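Local coordinates for monoglyceride lipase (Saccharomyces cerevisiae, PDB 4ZWN), which hydrolyses monoacylglycerols, preferably those with a monounsaturated acyl chain, to free fatty acid and glycerol, and also takes part in fatty acid ethyl ester breakdown, at residues G165-T179 with K262-D276. The protein carries 2 engineered substitutions. Sequence-based numbering, arbitrary orientation.
Sequences GYIGSGPLIILHPHT and KPVIIMHGQDDTIND
Asn-275 reaches across to Gly-170: its ND2 gives a hydrogen bond to Gly-170 O (3.0 Å), which lies in the plane of the amide, and the same nitrogen is hydrogen-bonded to OG of Ser-144, the probable nucleophile. Gly-170 also lays its CA over the centre of the His-268 ring, a CH-pi contact 3.7 Å from the centroid. Farther along, the His-176 imidazole lies between Thr-273 CA on one face and Pro-177 CD on the other. With CG anti to the backbone N (chi1 -171°), the ring lies against Thr-273 and its ND1 can cap the next helix, accepting from His-178 N. With an alanine here, the CH-pi contact over Thr-273 CA would probably be lost and His-178 N left without its capping acceptor. Thr-179 OG1 donates to Thr-273 O (2.8 Å), on a lone pair in the carbonyl plane. Two backbone bonds, His-176 N to Ile-274 O and Asp-276 N to Ile-174 O, join the loops, and a water bridges Ile-174 N and Asp-276 O.

Behind these contacts, Asp-272 OD1 accepts from Ile-274 N (2.8 Å), closing an Asx turn, and from Asn-275 N (3.0 Å), which extends it to an Asx motif. His-268 NE2 donates to Asn-275 O. Asp-272 OD2 is hydrogen-bonded to His-302 ND1, consistent with a Ser-His-Asp charge relay, and His-268 ND1 to Ser-280 OG.

All this sits at the C-terminal ends of parallel strands 165-169 and 264-269, neighbours in the central sheet of the alpha/beta-hydrolase fold. Their pairing runs from Tyr-166 N on Pro-263 O to Gly-170 N on Met-267 O (2.7 Å). Strands 138-143 and 292-297 flank the pair; helix 277-286 packs on Pro-171 and Ile-266, and helix 233-248 meets Leu-172 and Leu-175.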
ATOM      1  N   GLY A 165       0.843   2.586  14.414  1.00 39.59           N
ATOM      2  CA  GLY A 165       0.249   1.331  13.995  1.00 34.90           C
ATOM      3  C   GLY A 165       0.497   1.018  12.534  1.00 34.44           C
ATOM      4  O   GLY A 165       0.710   1.918  11.724  1.00 36.71           O
ATOM      5  N   TYR A 166       0.462  -0.267  12.197  1.00 34.42           N
ATOM      6  CA  TYR A 166       0.707  -0.705  10.831  1.00 33.42           C
ATOM      7  C   TYR A 166      -0.490  -1.454  10.265  1.00 31.15           C
ATOM      8  O   TYR A 166      -1.056  -2.331  10.918  1.00 30.66           O
ATOM      9  CB  TYR A 166       1.954  -1.587  10.767  1.00 27.48           C
ATOM     10  CG  TYR A 166       3.225  -0.871  11.160  1.00 33.00           C
ATOM     11  CD1 TYR A 166       3.632  -0.819  12.487  1.00 31.16           C
ATOM     12  CD2 TYR A 166       4.016  -0.245  10.205  1.00 29.31           C
ATOM     13  CE1 TYR A 166       4.793  -0.165  12.851  1.00 30.19           C
ATOM     14  CE2 TYR A 166       5.180   0.411  10.560  1.00 29.93           C
ATOM     15  CZ  TYR A 166       5.563   0.446  11.886  1.00 31.15           C
ATOM     16  OH  TYR A 166       6.717   1.096  12.249  1.00 33.71           O
ATOM     17  N   ILE A 167      -0.874  -1.096   9.045  1.00 32.37           N
ATOM     18  CA  ILE A 167      -1.982  -1.749   8.363  1.00 26.09           C
ATOM     19  C   ILE A 167      -1.537  -2.283   7.010  1.00 27.26           C
ATOM     20  O   ILE A 167      -1.007  -1.541   6.182  1.00 33.33           O
ATOM     21  CB  ILE A 167      -3.161  -0.790   8.160  1.00 29.82           C
ATOM     22  CG1 ILE A 167      -3.562  -0.157   9.496  1.00 31.99           C
ATOM     23  CG2 ILE A 167      -4.328  -1.522   7.516  1.00 25.45           C
ATOM     24  CD1 ILE A 167      -4.538   0.984   9.366  1.00 32.72           C
ATOM     25  N   GLY A 168      -1.750  -3.575   6.792  1.00 22.40           N
ATOM     26  CA  GLY A 168      -1.425  -4.192   5.520  1.00 23.06           C
ATOM     27  C   GLY A 168      -2.670  -4.582   4.746  1.00 26.11           C
ATOM     28  O   GLY A 168      -3.589  -5.189   5.294  1.00 27.84           O
ATOM     29  N   SER A 169      -2.702  -4.220   3.468  1.00 26.11           N
ATOM     30  CA  SER A 169      -3.800  -4.591   2.585  1.00 24.48           C
ATOM     31  C   SER A 169      -3.321  -5.598   1.555  1.00 28.37           C
ATOM     32  O   SER A 169      -2.652  -5.225   0.588  1.00 28.12           O
ATOM     33  CB  SER A 169      -4.377  -3.359   1.886  1.00 27.07           C
ATOM     34  OG  SER A 169      -5.275  -3.734   0.854  1.00 26.60           O
ATOM     35  N   GLY A 170      -3.678  -6.864   1.764  1.00 29.92           N
ATOM     36  CA  GLY A 170      -3.182  -7.965   0.953  1.00 30.27           C
ATOM     37  C   GLY A 170      -1.717  -7.792   0.600  1.00 30.30           C
ATOM     38  O   GLY A 170      -1.373  -7.691  -0.577  1.00 31.02           O
ATOM     39  N   PRO A 171      -0.846  -7.738   1.620  1.00 28.22           N
ATOM     40  CA  PRO A 171       0.558  -7.378   1.403  1.00 29.73           C
ATOM     41  C   PRO A 171       1.282  -8.366   0.498  1.00 33.33           C
ATOM     42  O   PRO A 171       1.031  -9.569   0.570  1.00 31.74           O
ATOM     43  CB  PRO A 171       1.148  -7.398   2.816  1.00 29.80           C
ATOM     44  CG  PRO A 171       0.276  -8.336   3.571  1.00 28.91           C
ATOM     45  CD  PRO A 171      -1.102  -8.131   3.017  1.00 29.33           C
ATOM     46  N   LEU A 172       2.163  -7.852  -0.354  1.00 33.41           N
ATOM     47  CA  LEU A 172       2.950  -8.701  -1.233  1.00 30.02           C
ATOM     48  C   LEU A 172       4.019  -9.431  -0.437  1.00 29.14           C
ATOM     49  O   LEU A 172       5.103  -8.898  -0.197  1.00 28.90           O
ATOM     50  CB  LEU A 172       3.592  -7.885  -2.353  1.00 29.13           C
ATOM     51  CG  LEU A 172       4.520  -8.653  -3.298  1.00 30.30           C
ATOM     52  CD1 LEU A 172       3.770  -9.754  -4.017  1.00 32.62           C
ATOM     53  CD2 LEU A 172       5.161  -7.708  -4.294  1.00 36.44           C
ATOM     54  N   ILE A 173       3.699 -10.648  -0.018  1.00 24.96           N
ATOM     55  CA  ILE A 173       4.665 -11.494   0.663  1.00 32.60           C
ATOM     56  C   ILE A 173       5.043 -12.647  -0.268  1.00 31.11           C
ATOM     57  O   ILE A 173       6.205 -12.791  -0.646  1.00 31.23           O
ATOM     58  CB  ILE A 173       4.112 -12.011   2.006  1.00 24.70           C
ATOM     59  CG1 ILE A 173       3.851 -10.826   2.945  1.00 26.90           C
ATOM     60  CG2 ILE A 173       5.081 -12.981   2.647  1.00 23.77           C
ATOM     61  CD1 ILE A 173       3.381 -11.210   4.337  1.00 25.42           C
ATOM     62  N   ILE A 174       4.057 -13.450  -0.653  1.00 28.38           N
ATOM     63  CA  ILE A 174       4.256 -14.450  -1.700  1.00 25.46           C
ATOM     64  C   ILE A 174       3.136 -14.380  -2.726  1.00 26.18           C
ATOM     65  O   ILE A 174       1.965 -14.233  -2.374  1.00 26.36           O
ATOM     66  CB  ILE A 174       4.319 -15.885  -1.138  1.00 27.20           C
ATOM     67  CG1 ILE A 174       3.178 -16.122  -0.146  1.00 26.34           C
ATOM     68  CG2 ILE A 174       5.666 -16.148  -0.493  1.00 26.17           C
ATOM     69  CD1 ILE A 174       2.983 -17.573   0.218  1.00 26.23           C
ATOM     70  N   LEU A 175       3.496 -14.491  -3.999  1.00 26.10           N
ATOM     71  CA  LEU A 175       2.498 -14.549  -5.058  1.00 28.82           C
ATOM     72  C   LEU A 175       1.643 -15.805  -4.926  1.00 27.89           C
ATOM     73  O   LEU A 175       2.111 -16.847  -4.466  1.00 24.88           O
ATOM     74  CB  LEU A 175       3.162 -14.511  -6.436  1.00 27.89           C
ATOM     75  CG  LEU A 175       3.934 -13.246  -6.808  1.00 31.29           C
ATOM     76  CD1 LEU A 175       4.550 -13.385  -8.192  1.00 31.53           C
ATOM     77  CD2 LEU A 175       3.020 -12.037  -6.748  1.00 21.68           C
ATOM     78  N   HIS A 176       0.382 -15.685  -5.327  1.00 25.41           N
ATOM     79  CA  HIS A 176      -0.538 -16.810  -5.391  1.00 24.83           C
ATOM     80  C   HIS A 176      -0.191 -17.678  -6.596  1.00 28.05           C
ATOM     81  O   HIS A 176       0.173 -17.149  -7.647  1.00 29.09           O
ATOM     82  CB  HIS A 176      -1.979 -16.301  -5.480  1.00 31.65           C
ATOM     83  CG  HIS A 176      -3.018 -17.368  -5.330  1.00 31.19           C
ATOM     84  ND1 HIS A 176      -3.371 -18.214  -6.358  1.00 32.17           N
ATOM     85  CD2 HIS A 176      -3.793 -17.715  -4.274  1.00 29.72           C
ATOM     86  CE1 HIS A 176      -4.314 -19.041  -5.941  1.00 31.54           C
ATOM     87  NE2 HIS A 176      -4.587 -18.760  -4.680  1.00 29.72           N
ATOM     88  N   PRO A 177      -0.295 -19.013  -6.449  1.00 31.59           N
ATOM     89  CA  PRO A 177       0.033 -19.964  -7.519  1.00 31.14           C
ATOM     90  C   PRO A 177      -0.622 -19.627  -8.859  1.00 29.08           C
ATOM     91  O   PRO A 177      -0.015 -19.827  -9.910  1.00 30.56           O
ATOM     92  CB  PRO A 177      -0.503 -21.291  -6.977  1.00 29.94           C
ATOM     93  CG  PRO A 177      -0.381 -21.153  -5.504  1.00 35.24           C
ATOM     94  CD  PRO A 177      -0.676 -19.705  -5.204  1.00 32.87           C
ATOM     95  N   HIS A 178      -1.845 -19.110  -8.812  1.00 30.35           N
ATOM     96  CA  HIS A 178      -2.562 -18.723 -10.018  1.00 27.89           C
ATOM     97  C   HIS A 178      -1.798 -17.663 -10.806  1.00 34.49           C
ATOM     98  O   HIS A 178      -1.749 -17.705 -12.035  1.00 33.34           O
ATOM     99  CB  HIS A 178      -3.952 -18.207  -9.660  1.00 32.07           C
ATOM    100  CG  HIS A 178      -4.754 -17.762 -10.839  1.00 41.81           C
ATOM    101  ND1 HIS A 178      -4.702 -16.475 -11.334  1.00 35.92           N
ATOM    102  CD2 HIS A 178      -5.636 -18.429 -11.621  1.00 42.80           C
ATOM    103  CE1 HIS A 178      -5.514 -16.372 -12.370  1.00 38.58           C
ATOM    104  NE2 HIS A 178      -6.092 -17.542 -12.564  1.00 41.35           N
ATOM    105  N   THR A 179      -1.198 -16.717 -10.091  1.00 33.78           N
ATOM    106  CA  THR A 179      -0.421 -15.659 -10.728  1.00 30.66           C
ATOM    107  C   THR A 179       0.928 -16.180 -11.230  1.00 28.50           C
ATOM    108  O   THR A 179       1.373 -15.819 -12.320  1.00 31.91           O
ATOM    109  CB  THR A 179      -0.199 -14.472  -9.765  1.00 31.83           C
ATOM    110  OG1 THR A 179      -1.455 -13.833  -9.504  1.00 34.30           O
ATOM    111  CG2 THR A 179       0.756 -13.449 -10.371  1.00 26.50           C
ATOM    112  N   LYS A 262       4.153  -3.090  18.655  1.00 40.47           N
ATOM    113  CA  LYS A 262       3.386  -2.162  17.832  1.00 39.16           C
ATOM    114  C   LYS A 262       2.188  -2.885  17.231  1.00 39.98           C
ATOM    115  O   LYS A 262       2.325  -4.000  16.721  1.00 36.11           O
ATOM    116  CB  LYS A 262       4.252  -1.556  16.728  1.00 40.73           C
ATOM    117  CG  LYS A 262       5.264  -0.540  17.223  1.00 44.07           C
ATOM    118  CD  LYS A 262       4.582   0.708  17.756  1.00 31.76           C
ATOM    119  CE  LYS A 262       5.606   1.740  18.182  1.00 30.16           C
ATOM    120  NZ  LYS A 262       4.959   2.991  18.653  1.00 34.56           N
ATOM    121  N   PRO A 263       1.004  -2.261  17.302  1.00 36.67           N
ATOM    122  CA  PRO A 263      -0.216  -2.878  16.771  1.00 36.27           C
ATOM    123  C   PRO A 263      -0.141  -3.155  15.269  1.00 35.89           C
ATOM    124  O   PRO A 263       0.227  -2.278  14.487  1.00 32.30           O
ATOM    125  CB  PRO A 263      -1.309  -1.847  17.089  1.00 31.54           C
ATOM    126  CG  PRO A 263      -0.592  -0.582  17.383  1.00 34.47           C
ATOM    127  CD  PRO A 263       0.737  -0.965  17.945  1.00 34.05           C
ATOM    128  N   VAL A 264      -0.471  -4.385  14.887  1.00 37.77           N
ATOM    129  CA  VAL A 264      -0.498  -4.791  13.486  1.00 33.41           C
ATOM    130  C   VAL A 264      -1.857  -5.340  13.116  1.00 31.43           C
ATOM    131  O   VAL A 264      -2.483  -6.048  13.908  1.00 40.15           O
ATOM    132  CB  VAL A 264       0.542  -5.889  13.167  1.00 35.94           C
ATOM    133  CG1 VAL A 264       1.329  -5.523  11.914  1.00 34.38           C
ATOM    134  CG2 VAL A 264       1.447  -6.148  14.354  1.00 34.85           C
ATOM    135  N   ILE A 265      -2.318  -5.028  11.915  1.00 27.41           N
ATOM    136  CA  ILE A 265      -3.485  -5.708  11.395  1.00 31.12           C
ATOM    137  C   ILE A 265      -3.333  -5.868   9.885  1.00 30.72           C
ATOM    138  O   ILE A 265      -2.954  -4.937   9.171  1.00 27.44           O
ATOM    139  CB  ILE A 265      -4.799  -4.970  11.742  1.00 33.22           C
ATOM    140  CG1 ILE A 265      -6.029  -5.799  11.347  1.00 33.31           C
ATOM    141  CG2 ILE A 265      -4.852  -3.567  11.140  1.00 31.70           C
ATOM    142  CD1 ILE A 265      -7.315  -5.379  12.042  1.00 31.83           C
ATOM    143  N   ILE A 266      -3.577  -7.082   9.408  1.00 30.68           N
ATOM    144  CA  ILE A 266      -3.538  -7.346   7.978  1.00 24.11           C
ATOM    145  C   ILE A 266      -4.937  -7.661   7.474  1.00 27.51           C
ATOM    146  O   ILE A 266      -5.657  -8.483   8.085  1.00 29.28           O
ATOM    147  CB  ILE A 266      -2.575  -8.499   7.625  1.00 25.68           C
ATOM    148  CG1 ILE A 266      -1.112  -8.078   7.879  1.00 28.11           C
ATOM    149  CG2 ILE A 266      -2.750  -8.903   6.168  1.00 24.79           C
ATOM    150  CD1 ILE A 266      -0.075  -9.174   7.639  1.00 34.82           C
ATOM    151  N   MET A 267      -5.337  -6.994   6.386  1.00 25.76           N
ATOM    152  CA  MET A 267      -6.640  -7.294   5.788  1.00 29.76           C
ATOM    153  C   MET A 267      -6.406  -7.819   4.375  1.00 28.40           C
ATOM    154  O   MET A 267      -5.676  -7.203   3.575  1.00 30.15           O
ATOM    155  CB  MET A 267      -7.528  -6.084   5.787  1.00 27.74           C
ATOM    156  CG  MET A 267      -7.525  -5.445   7.132  1.00 25.62           C
ATOM    157  SD  MET A 267      -7.995  -3.741   7.257  1.00 61.06           S
ATOM    158  CE  MET A 267      -7.992  -3.634   9.042  1.00 39.81           C
ATOM    159  N   HIS A 268      -7.033  -8.951   4.067  1.00 31.20           N
ATOM    160  CA  HIS A 268      -6.687  -9.719   2.885  1.00 28.07           C
ATOM    161  C   HIS A 268      -7.913 -10.438   2.355  1.00 28.27           C
ATOM    162  O   HIS A 268      -8.547 -11.190   3.091  1.00 31.97           O
ATOM    163  CB  HIS A 268      -5.575 -10.717   3.233  1.00 27.42           C
ATOM    164  CG  HIS A 268      -4.779 -11.181   2.055  1.00 30.69           C
ATOM    165  ND1 HIS A 268      -3.422 -11.409   2.125  1.00 27.82           N
ATOM    166  CD2 HIS A 268      -5.136 -11.440   0.773  1.00 29.37           C
ATOM    167  CE1 HIS A 268      -2.978 -11.791   0.944  1.00 25.95           C
ATOM    168  NE2 HIS A 268      -3.995 -11.818   0.104  1.00 32.95           N
ATOM    169  N   GLY A 269      -8.215 -10.240   1.076  1.00 26.93           N
ATOM    170  CA  GLY A 269      -9.335 -10.929   0.463  1.00 32.51           C
ATOM    171  C   GLY A 269      -9.086 -12.423   0.413  1.00 29.22           C
ATOM    172  O   GLY A 269      -7.997 -12.863   0.043  1.00 29.47           O
ATOM    173  N   GLN A 270     -10.087 -13.199   0.808  1.00 35.36           N
ATOM    174  CA  GLN A 270      -9.959 -14.645   0.838  1.00 33.54           C
ATOM    175  C   GLN A 270      -9.764 -15.192  -0.571  1.00 32.81           C
ATOM    176  O   GLN A 270      -9.045 -16.171  -0.768  1.00 33.37           O
ATOM    177  CB  GLN A 270     -11.188 -15.273   1.498  1.00 32.26           C
ATOM    178  CG  GLN A 270     -11.117 -16.788   1.625  1.00 30.43           C
ATOM    179  CD  GLN A 270     -10.009 -17.247   2.553  1.00 41.13           C
ATOM    180  OE1 GLN A 270     -10.095 -17.083   3.771  1.00 44.39           O
ATOM    181  NE2 GLN A 270      -8.962 -17.833   1.981  1.00 35.23           N
ATOM    182  N   ASP A 271     -10.390 -14.543  -1.549  1.00 33.30           N
ATOM    183  CA  ASP A 271     -10.326 -15.005  -2.933  1.00 37.79           C
ATOM    184  C   ASP A 271      -9.221 -14.315  -3.727  1.00 35.33           C
ATOM    185  O   ASP A 271      -9.224 -14.344  -4.960  1.00 36.78           O
ATOM    186  CB  ASP A 271     -11.669 -14.788  -3.627  1.00 34.16           C
ATOM    187  CG  ASP A 271     -12.789 -15.566  -2.975  1.00 38.74           C
ATOM    188  OD1 ASP A 271     -12.490 -16.539  -2.250  1.00 43.29           O
ATOM    189  OD2 ASP A 271     -13.967 -15.209  -3.189  1.00 48.09           O
ATOM    190  N   ASP A 272      -8.281 -13.697  -3.019  1.00 32.02           N
ATOM    191  CA  ASP A 272      -7.147 -13.045  -3.660  1.00 34.20           C
ATOM    192  C   ASP A 272      -6.279 -14.084  -4.370  1.00 34.46           C
ATOM    193  O   ASP A 272      -5.680 -14.949  -3.732  1.00 31.66           O
ATOM    194  CB  ASP A 272      -6.325 -12.267  -2.629  1.00 33.10           C
ATOM    195  CG  ASP A 272      -5.309 -11.330  -3.262  1.00 32.54           C
ATOM    196  OD1 ASP A 272      -4.932 -11.539  -4.435  1.00 34.31           O
ATOM    197  OD2 ASP A 272      -4.876 -10.382  -2.575  1.00 32.41           O
ATOM    198  N   THR A 273      -6.220 -13.996  -5.694  1.00 33.10           N
ATOM    199  CA  THR A 273      -5.422 -14.930  -6.481  1.00 34.34           C
ATOM    200  C   THR A 273      -4.201 -14.236  -7.068  1.00 33.81           C
ATOM    201  O   THR A 273      -3.531 -14.774  -7.948  1.00 32.06           O
ATOM    202  CB  THR A 273      -6.242 -15.563  -7.614  1.00 35.10           C
ATOM    203  OG1 THR A 273      -6.852 -14.528  -8.398  1.00 35.29           O
ATOM    204  CG2 THR A 273      -7.323 -16.468  -7.042  1.00 31.43           C
ATOM    205  N   ILE A 274      -3.918 -13.035  -6.572  1.00 39.58           N
ATOM    206  CA  ILE A 274      -2.719 -12.304  -6.960  1.00 35.00           C
ATOM    207  C   ILE A 274      -1.649 -12.484  -5.886  1.00 34.72           C
ATOM    208  O   ILE A 274      -0.573 -13.016  -6.154  1.00 32.08           O
ATOM    209  CB  ILE A 274      -3.015 -10.810  -7.184  1.00 33.64           C
ATOM    210  CG1 ILE A 274      -4.005 -10.645  -8.340  1.00 35.92           C
ATOM    211  CG2 ILE A 274      -1.732 -10.042  -7.469  1.00 28.02           C
ATOM    212  CD1 ILE A 274      -4.341  -9.207  -8.668  1.00 33.09           C
ATOM    213  N   ASN A 275      -1.954 -12.044  -4.668  1.00 34.22           N
ATOM    214  CA  ASN A 275      -1.087 -12.296  -3.521  1.00 33.78           C
ATOM    215  C   ASN A 275      -1.697 -13.357  -2.611  1.00 30.78           C
ATOM    216  O   ASN A 275      -2.825 -13.211  -2.148  1.00 34.98           O
ATOM    217  CB  ASN A 275      -0.835 -11.008  -2.732  1.00 30.04           C
ATOM    218  CG  ASN A 275      -0.057  -9.978  -3.528  1.00 31.80           C
ATOM    219  OD1 ASN A 275       0.563 -10.300  -4.542  1.00 37.65           O
ATOM    220  ND2 ASN A 275      -0.079  -8.732  -3.067  1.00 30.96           N
ATOM    221  N   ASP A 276      -0.949 -14.425  -2.359  1.00 28.66           N
ATOM    222  CA  ASP A 276      -1.461 -15.545  -1.576  1.00 27.55           C
ATOM    223  C   ASP A 276      -1.738 -15.156  -0.128  1.00 29.42           C
ATOM    224  O   ASP A 276      -0.874 -14.593   0.549  1.00 29.27           O
ATOM    225  CB  ASP A 276      -0.478 -16.716  -1.617  1.00 26.07           C
ATOM    226  CG  ASP A 276      -1.151 -18.052  -1.364  1.00 30.97           C
ATOM    227  OD1 ASP A 276      -2.006 -18.140  -0.461  1.00 28.30           O
ATOM    228  OD2 ASP A 276      -0.827 -19.022  -2.081  1.00 39.30           O
TER
HETATM  229  O   HOH W   1       1.518 -13.070  -0.028  1.00 29.00           O